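Local coordinates for protein Ent-copalyl diphosphate synthase (Streptomyces platensis, PDB 5BP8) that is a mostly helical bacterial enzyme of the terpene synthase class, with a domain related to that of the squalene-hopene cyclase family, at residues T449-M460 / V471-L482. Numbering follows the deposited sequence.
Sequences TEETAYMVQLLM and VARSAARGCDAL. With SO4 (sulfate ion), chain D.
Flat groups flank the seam where Val-456 meets Gly-478: two guanidiniums on the outer side of 471-482, and the buried Tyr-454 ring on the side of 449-460 turned from the seam, against helices 402-416 and 504-518. Arg-473 presents its guanidinium edge to a sulfate ion, likely picked up from the crystallisation medium, with the sulfur in plane; NE reaches sulfate O3 at 2.8 Å and NH2 takes O1. O3 also accepts a bond from NH1 at the edge of Arg-477, which carries Arg-473 O and Ser-474 CA above one face, near its rim. Glu-450 O sits likewise above the Tyr-454 ring, whose OH donates to the anti lone pair of Glu-450 OE2 (2.6 Å), an oxygen also bound by His-399 and Trp-495.

The seam illustrates how glycine permits close helix contact. Gly-478 presents only backbone where a beta carbon would point at 449-460 and run into Val-456 CG2, which sits 3.7 Å from Gly-478 CA; the backbones come nearest at Val-456 CA and Ala-475 CA (4.9 Å). Val-456 CG1, anti to the backbone N (chi1 166°), meets Cys-479 SG. The bent chain of selenomethionine Met-460 brings its CE to 3.5 Å from Ala-475 CB. Leu-459 CD1 approaches Ser-474 OG, a hydroxyl bonded to Gln-436. At the far end, Leu-482 CD2 rests 3.6 Å from Thr-449 O.

Leu-459 also packs on Ala-432 of helix 422-435. With axes at 151°, the pair forms an antiparallel alpha-hairpin, consistent with the alpha/alpha-barrel domains of squalene-hopene cyclase relatives.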
loop_
_atom_site.group_PDB
_atom_site.type_symbol
_atom_site.label_atom_id
_atom_site.label_comp_id
_atom_site.label_asym_id
_atom_site.label_seq_id
_atom_site.Cartn_x
_atom_site.Cartn_y
_atom_site.Cartn_z
ATOM N N THR A 449 -0.915 2.538 -15.817
ATOM C CA THR A 449 -1.366 1.161 -16.118
ATOM C C THR A 449 -2.433 0.722 -15.101
ATOM O O THR A 449 -3.535 0.263 -15.499
ATOM C CB THR A 449 -0.166 0.198 -16.082
ATOM O OG1 THR A 449 0.681 0.467 -17.213
ATOM C CG2 THR A 449 -0.594 -1.292 -16.126
ATOM N N GLU A 450 -2.136 0.910 -13.803
ATOM C CA GLU A 450 -3.056 0.433 -12.768
ATOM C C GLU A 450 -4.443 1.064 -12.910
ATOM O O GLU A 450 -5.455 0.371 -12.975
ATOM C CB GLU A 450 -2.492 0.720 -11.378
ATOM C CG GLU A 450 -3.379 0.233 -10.239
ATOM C CD GLU A 450 -2.807 0.497 -8.856
ATOM O OE1 GLU A 450 -1.730 1.155 -8.751
ATOM O OE2 GLU A 450 -3.442 0.040 -7.886
ATOM N N GLU A 451 -4.486 2.398 -12.987
ATOM C CA GLU A 451 -5.764 3.091 -12.956
ATOM C C GLU A 451 -6.550 2.908 -14.259
ATOM O O GLU A 451 -7.786 2.789 -14.238
ATOM C CB GLU A 451 -5.584 4.564 -12.596
ATOM C CG GLU A 451 -4.922 4.765 -11.226
ATOM C CD GLU A 451 -4.408 6.172 -11.007
ATOM O OE1 GLU A 451 -3.329 6.503 -11.542
ATOM O OE2 GLU A 451 -5.059 6.944 -10.273
ATOM N N THR A 452 -5.835 2.865 -15.372
ATOM C CA THR A 452 -6.441 2.578 -16.651
ATOM C C THR A 452 -7.084 1.174 -16.614
ATOM O O THR A 452 -8.254 0.992 -17.044
ATOM C CB THR A 452 -5.411 2.674 -17.792
ATOM O OG1 THR A 452 -4.838 3.995 -17.824
ATOM C CG2 THR A 452 -6.085 2.372 -19.134
ATOM N N ALA A 453 -6.327 0.208 -16.106
ATOM C CA ALA A 453 -6.820 -1.180 -15.986
ATOM C C ALA A 453 -8.105 -1.252 -15.203
ATOM O O ALA A 453 -9.057 -1.945 -15.632
ATOM C CB ALA A 453 -5.773 -2.090 -15.361
ATOM N N TYR A 454 -8.179 -0.522 -14.079
ATOM C CA TYR A 454 -9.408 -0.522 -13.275
ATOM C C TYR A 454 -10.624 -0.011 -14.054
ATOM O O TYR A 454 -11.719 -0.569 -13.938
ATOM C CB TYR A 454 -9.258 0.273 -11.971
ATOM C CG TYR A 454 -8.171 -0.260 -11.037
ATOM C CD1 TYR A 454 -7.823 -1.614 -11.020
ATOM C CD2 TYR A 454 -7.561 0.582 -10.125
ATOM C CE1 TYR A 454 -6.845 -2.099 -10.160
ATOM C CE2 TYR A 454 -6.588 0.115 -9.255
ATOM C CZ TYR A 454 -6.237 -1.230 -9.276
ATOM O OH TYR A 454 -5.253 -1.740 -8.459
HETATM N N MSE A 455 -10.442 1.064 -14.815
HETATM C CA MSE A 455 -11.545 1.633 -15.590
HETATM C C MSE A 455 -11.951 0.760 -16.745
HETATM O O MSE A 455 -13.156 0.643 -17.043
HETATM C CB MSE A 455 -11.212 3.057 -16.040
HETATM C CG MSE A 455 -11.168 3.982 -14.827
HETATM SE SE MSE A 455 -12.847 4.141 -13.826
HETATM C CE MSE A 455 -12.552 2.852 -12.401
ATOM N N VAL A 456 -11.001 0.144 -17.426
ATOM C CA VAL A 456 -11.351 -0.778 -18.510
ATOM C C VAL A 456 -12.203 -1.943 -17.958
ATOM O O VAL A 456 -13.259 -2.294 -18.543
ATOM C CB VAL A 456 -10.102 -1.286 -19.256
ATOM C CG1 VAL A 456 -10.429 -2.477 -20.139
ATOM C CG2 VAL A 456 -9.492 -0.161 -20.074
ATOM N N GLN A 457 -11.780 -2.503 -16.827
ATOM C CA GLN A 457 -12.550 -3.557 -16.158
ATOM C C GLN A 457 -13.946 -3.110 -15.779
ATOM O O GLN A 457 -14.912 -3.834 -16.042
ATOM C CB GLN A 457 -11.879 -4.030 -14.884
ATOM C CG GLN A 457 -10.612 -4.813 -15.106
ATOM C CD GLN A 457 -10.075 -5.379 -13.810
ATOM O OE1 GLN A 457 -10.818 -6.008 -13.037
ATOM N NE2 GLN A 457 -8.777 -5.172 -13.567
ATOM N N LEU A 458 -14.052 -1.932 -15.155
ATOM C CA LEU A 458 -15.342 -1.379 -14.762
ATOM C C LEU A 458 -16.265 -1.291 -15.962
ATOM O O LEU A 458 -17.418 -1.750 -15.906
ATOM C CB LEU A 458 -15.183 0.005 -14.126
ATOM C CG LEU A 458 -16.459 0.750 -13.718
ATOM C CD1 LEU A 458 -17.393 -0.126 -12.910
ATOM C CD2 LEU A 458 -16.141 2.019 -12.932
ATOM N N LEU A 459 -15.774 -0.678 -17.046
ATOM C CA LEU A 459 -16.597 -0.458 -18.231
ATOM C C LEU A 459 -17.022 -1.764 -18.898
ATOM O O LEU A 459 -18.200 -1.919 -19.267
ATOM C CB LEU A 459 -15.870 0.434 -19.237
ATOM C CG LEU A 459 -15.648 1.893 -18.818
ATOM C CD1 LEU A 459 -14.730 2.592 -19.814
ATOM C CD2 LEU A 459 -16.957 2.653 -18.695
HETATM N N MSE A 460 -16.089 -2.698 -19.039
HETATM C CA MSE A 460 -16.398 -3.982 -19.690
HETATM C C MSE A 460 -17.295 -4.849 -18.845
HETATM O O MSE A 460 -18.291 -5.430 -19.356
HETATM C CB MSE A 460 -15.125 -4.706 -20.108
HETATM C CG MSE A 460 -14.327 -3.963 -21.167
HETATM SE SE MSE A 460 -15.284 -3.785 -22.885
HETATM C CE MSE A 460 -16.544 -2.322 -22.652
ATOM N N VAL A 471 -19.238 3.452 -24.363
ATOM C CA VAL A 471 -18.680 2.554 -23.368
ATOM C C VAL A 471 -17.624 1.668 -24.005
ATOM O O VAL A 471 -16.483 1.607 -23.530
ATOM C CB VAL A 471 -19.800 1.740 -22.672
ATOM C CG1 VAL A 471 -19.249 0.586 -21.835
ATOM C CG2 VAL A 471 -20.621 2.659 -21.779
ATOM N N ALA A 472 -17.983 1.001 -25.098
ATOM C CA ALA A 472 -17.049 0.102 -25.758
ATOM C C ALA A 472 -15.861 0.845 -26.369
ATOM O O ALA A 472 -14.731 0.362 -26.275
ATOM C CB ALA A 472 -17.758 -0.764 -26.796
ATOM N N ARG A 473 -16.094 2.022 -26.944
ATOM C CA ARG A 473 -15.006 2.787 -27.549
ATOM C C ARG A 473 -14.042 3.290 -26.460
ATOM O O ARG A 473 -12.825 3.286 -26.646
ATOM C CB ARG A 473 -15.533 3.959 -28.386
ATOM C CG ARG A 473 -16.346 3.522 -29.611
ATOM C CD ARG A 473 -16.672 4.660 -30.574
ATOM N NE ARG A 473 -17.569 5.660 -29.991
ATOM C CZ ARG A 473 -18.899 5.567 -29.918
ATOM N NH1 ARG A 473 -19.548 4.513 -30.407
ATOM N NH2 ARG A 473 -19.596 6.550 -29.348
ATOM N N SER A 474 -14.603 3.723 -25.334
ATOM C CA SER A 474 -13.783 4.176 -24.208
ATOM C C SER A 474 -12.878 3.057 -23.713
ATOM O O SER A 474 -11.668 3.252 -23.557
ATOM C CB SER A 474 -14.664 4.685 -23.065
ATOM O OG SER A 474 -13.886 5.023 -21.910
ATOM N N ALA A 475 -13.455 1.890 -23.450
ATOM C CA ALA A 475 -12.667 0.738 -23.031
ATOM C C ALA A 475 -11.602 0.348 -24.060
ATOM O O ALA A 475 -10.487 -0.049 -23.690
ATOM C CB ALA A 475 -13.568 -0.447 -22.726
ATOM N N ALA A 476 -11.939 0.460 -25.347
ATOM C CA ALA A 476 -10.979 0.197 -26.434
ATOM C C ALA A 476 -9.794 1.148 -26.394
ATOM O O ALA A 476 -8.664 0.724 -26.584
ATOM C CB ALA A 476 -11.662 0.296 -27.803
ATOM N N ARG A 477 -10.050 2.426 -26.155
ATOM C CA ARG A 477 -8.973 3.412 -26.089
ATOM C C ARG A 477 -8.107 3.122 -24.843
ATOM O O ARG A 477 -6.879 3.268 -24.893
ATOM C CB ARG A 477 -9.526 4.848 -26.045
ATOM C CG ARG A 477 -10.072 5.368 -27.397
ATOM C CD ARG A 477 -10.340 6.860 -27.394
ATOM N NE ARG A 477 -11.231 7.291 -26.314
ATOM C CZ ARG A 477 -12.565 7.292 -26.361
ATOM N NH1 ARG A 477 -13.224 6.877 -27.441
ATOM N NH2 ARG A 477 -13.258 7.712 -25.308
ATOM N N GLY A 478 -8.765 2.714 -23.751
ATOM C CA GLY A 478 -8.079 2.256 -22.521
ATOM C C GLY A 478 -7.121 1.128 -22.835
ATOM O O GLY A 478 -5.936 1.178 -22.486
ATOM N N CYS A 479 -7.620 0.121 -23.559
ATOM C CA CYS A 479 -6.796 -1.006 -23.954
ATOM C C CYS A 479 -5.631 -0.604 -24.857
ATOM O O CYS A 479 -4.500 -1.085 -24.688
ATOM C CB CYS A 479 -7.637 -2.115 -24.613
ATOM S SG CYS A 479 -8.649 -3.038 -23.447
ATOM N N ASP A 480 -5.896 0.296 -25.798
ATOM C CA ASP A 480 -4.842 0.864 -26.630
ATOM C C ASP A 480 -3.747 1.500 -25.777
ATOM O O ASP A 480 -2.569 1.280 -26.019
ATOM C CB ASP A 480 -5.412 1.926 -27.569
ATOM C CG ASP A 480 -6.263 1.338 -28.676
ATOM O OD1 ASP A 480 -6.195 0.110 -28.928
ATOM O OD2 ASP A 480 -7.014 2.120 -29.277
ATOM N N ALA A 481 -4.135 2.277 -24.768
ATOM C CA ALA A 481 -3.150 2.867 -23.872
ATOM C C ALA A 481 -2.312 1.813 -23.144
ATOM O O ALA A 481 -1.089 1.968 -22.978
ATOM C CB ALA A 481 -3.815 3.816 -22.874
ATOM N N LEU A 482 -2.959 0.747 -22.690
ATOM C CA LEU A 482 -2.256 -0.315 -21.988
ATOM C C LEU A 482 -1.254 -1.043 -22.882
ATOM O O LEU A 482 -0.158 -1.416 -22.435
ATOM C CB LEU A 482 -3.255 -1.316 -21.388
ATOM C CG LEU A 482 -4.153 -0.791 -20.263
ATOM C CD1 LEU A 482 -5.189 -1.847 -19.895
ATOM C CD2 LEU A 482 -3.332 -0.410 -19.028
HETATM S S SO4 D . -16.530 8.792 -28.514
HETATM O O1 SO4 D . -17.984 8.853 -28.819
HETATM O O2 SO4 D . -16.264 9.563 -27.278
HETATM O O3 SO4 D . -16.145 7.374 -28.345
HETATM O O4 SO4 D . -15.744 9.392 -29.620
HETATM O O HOH W 1 0.271 -1.111 -19.472
#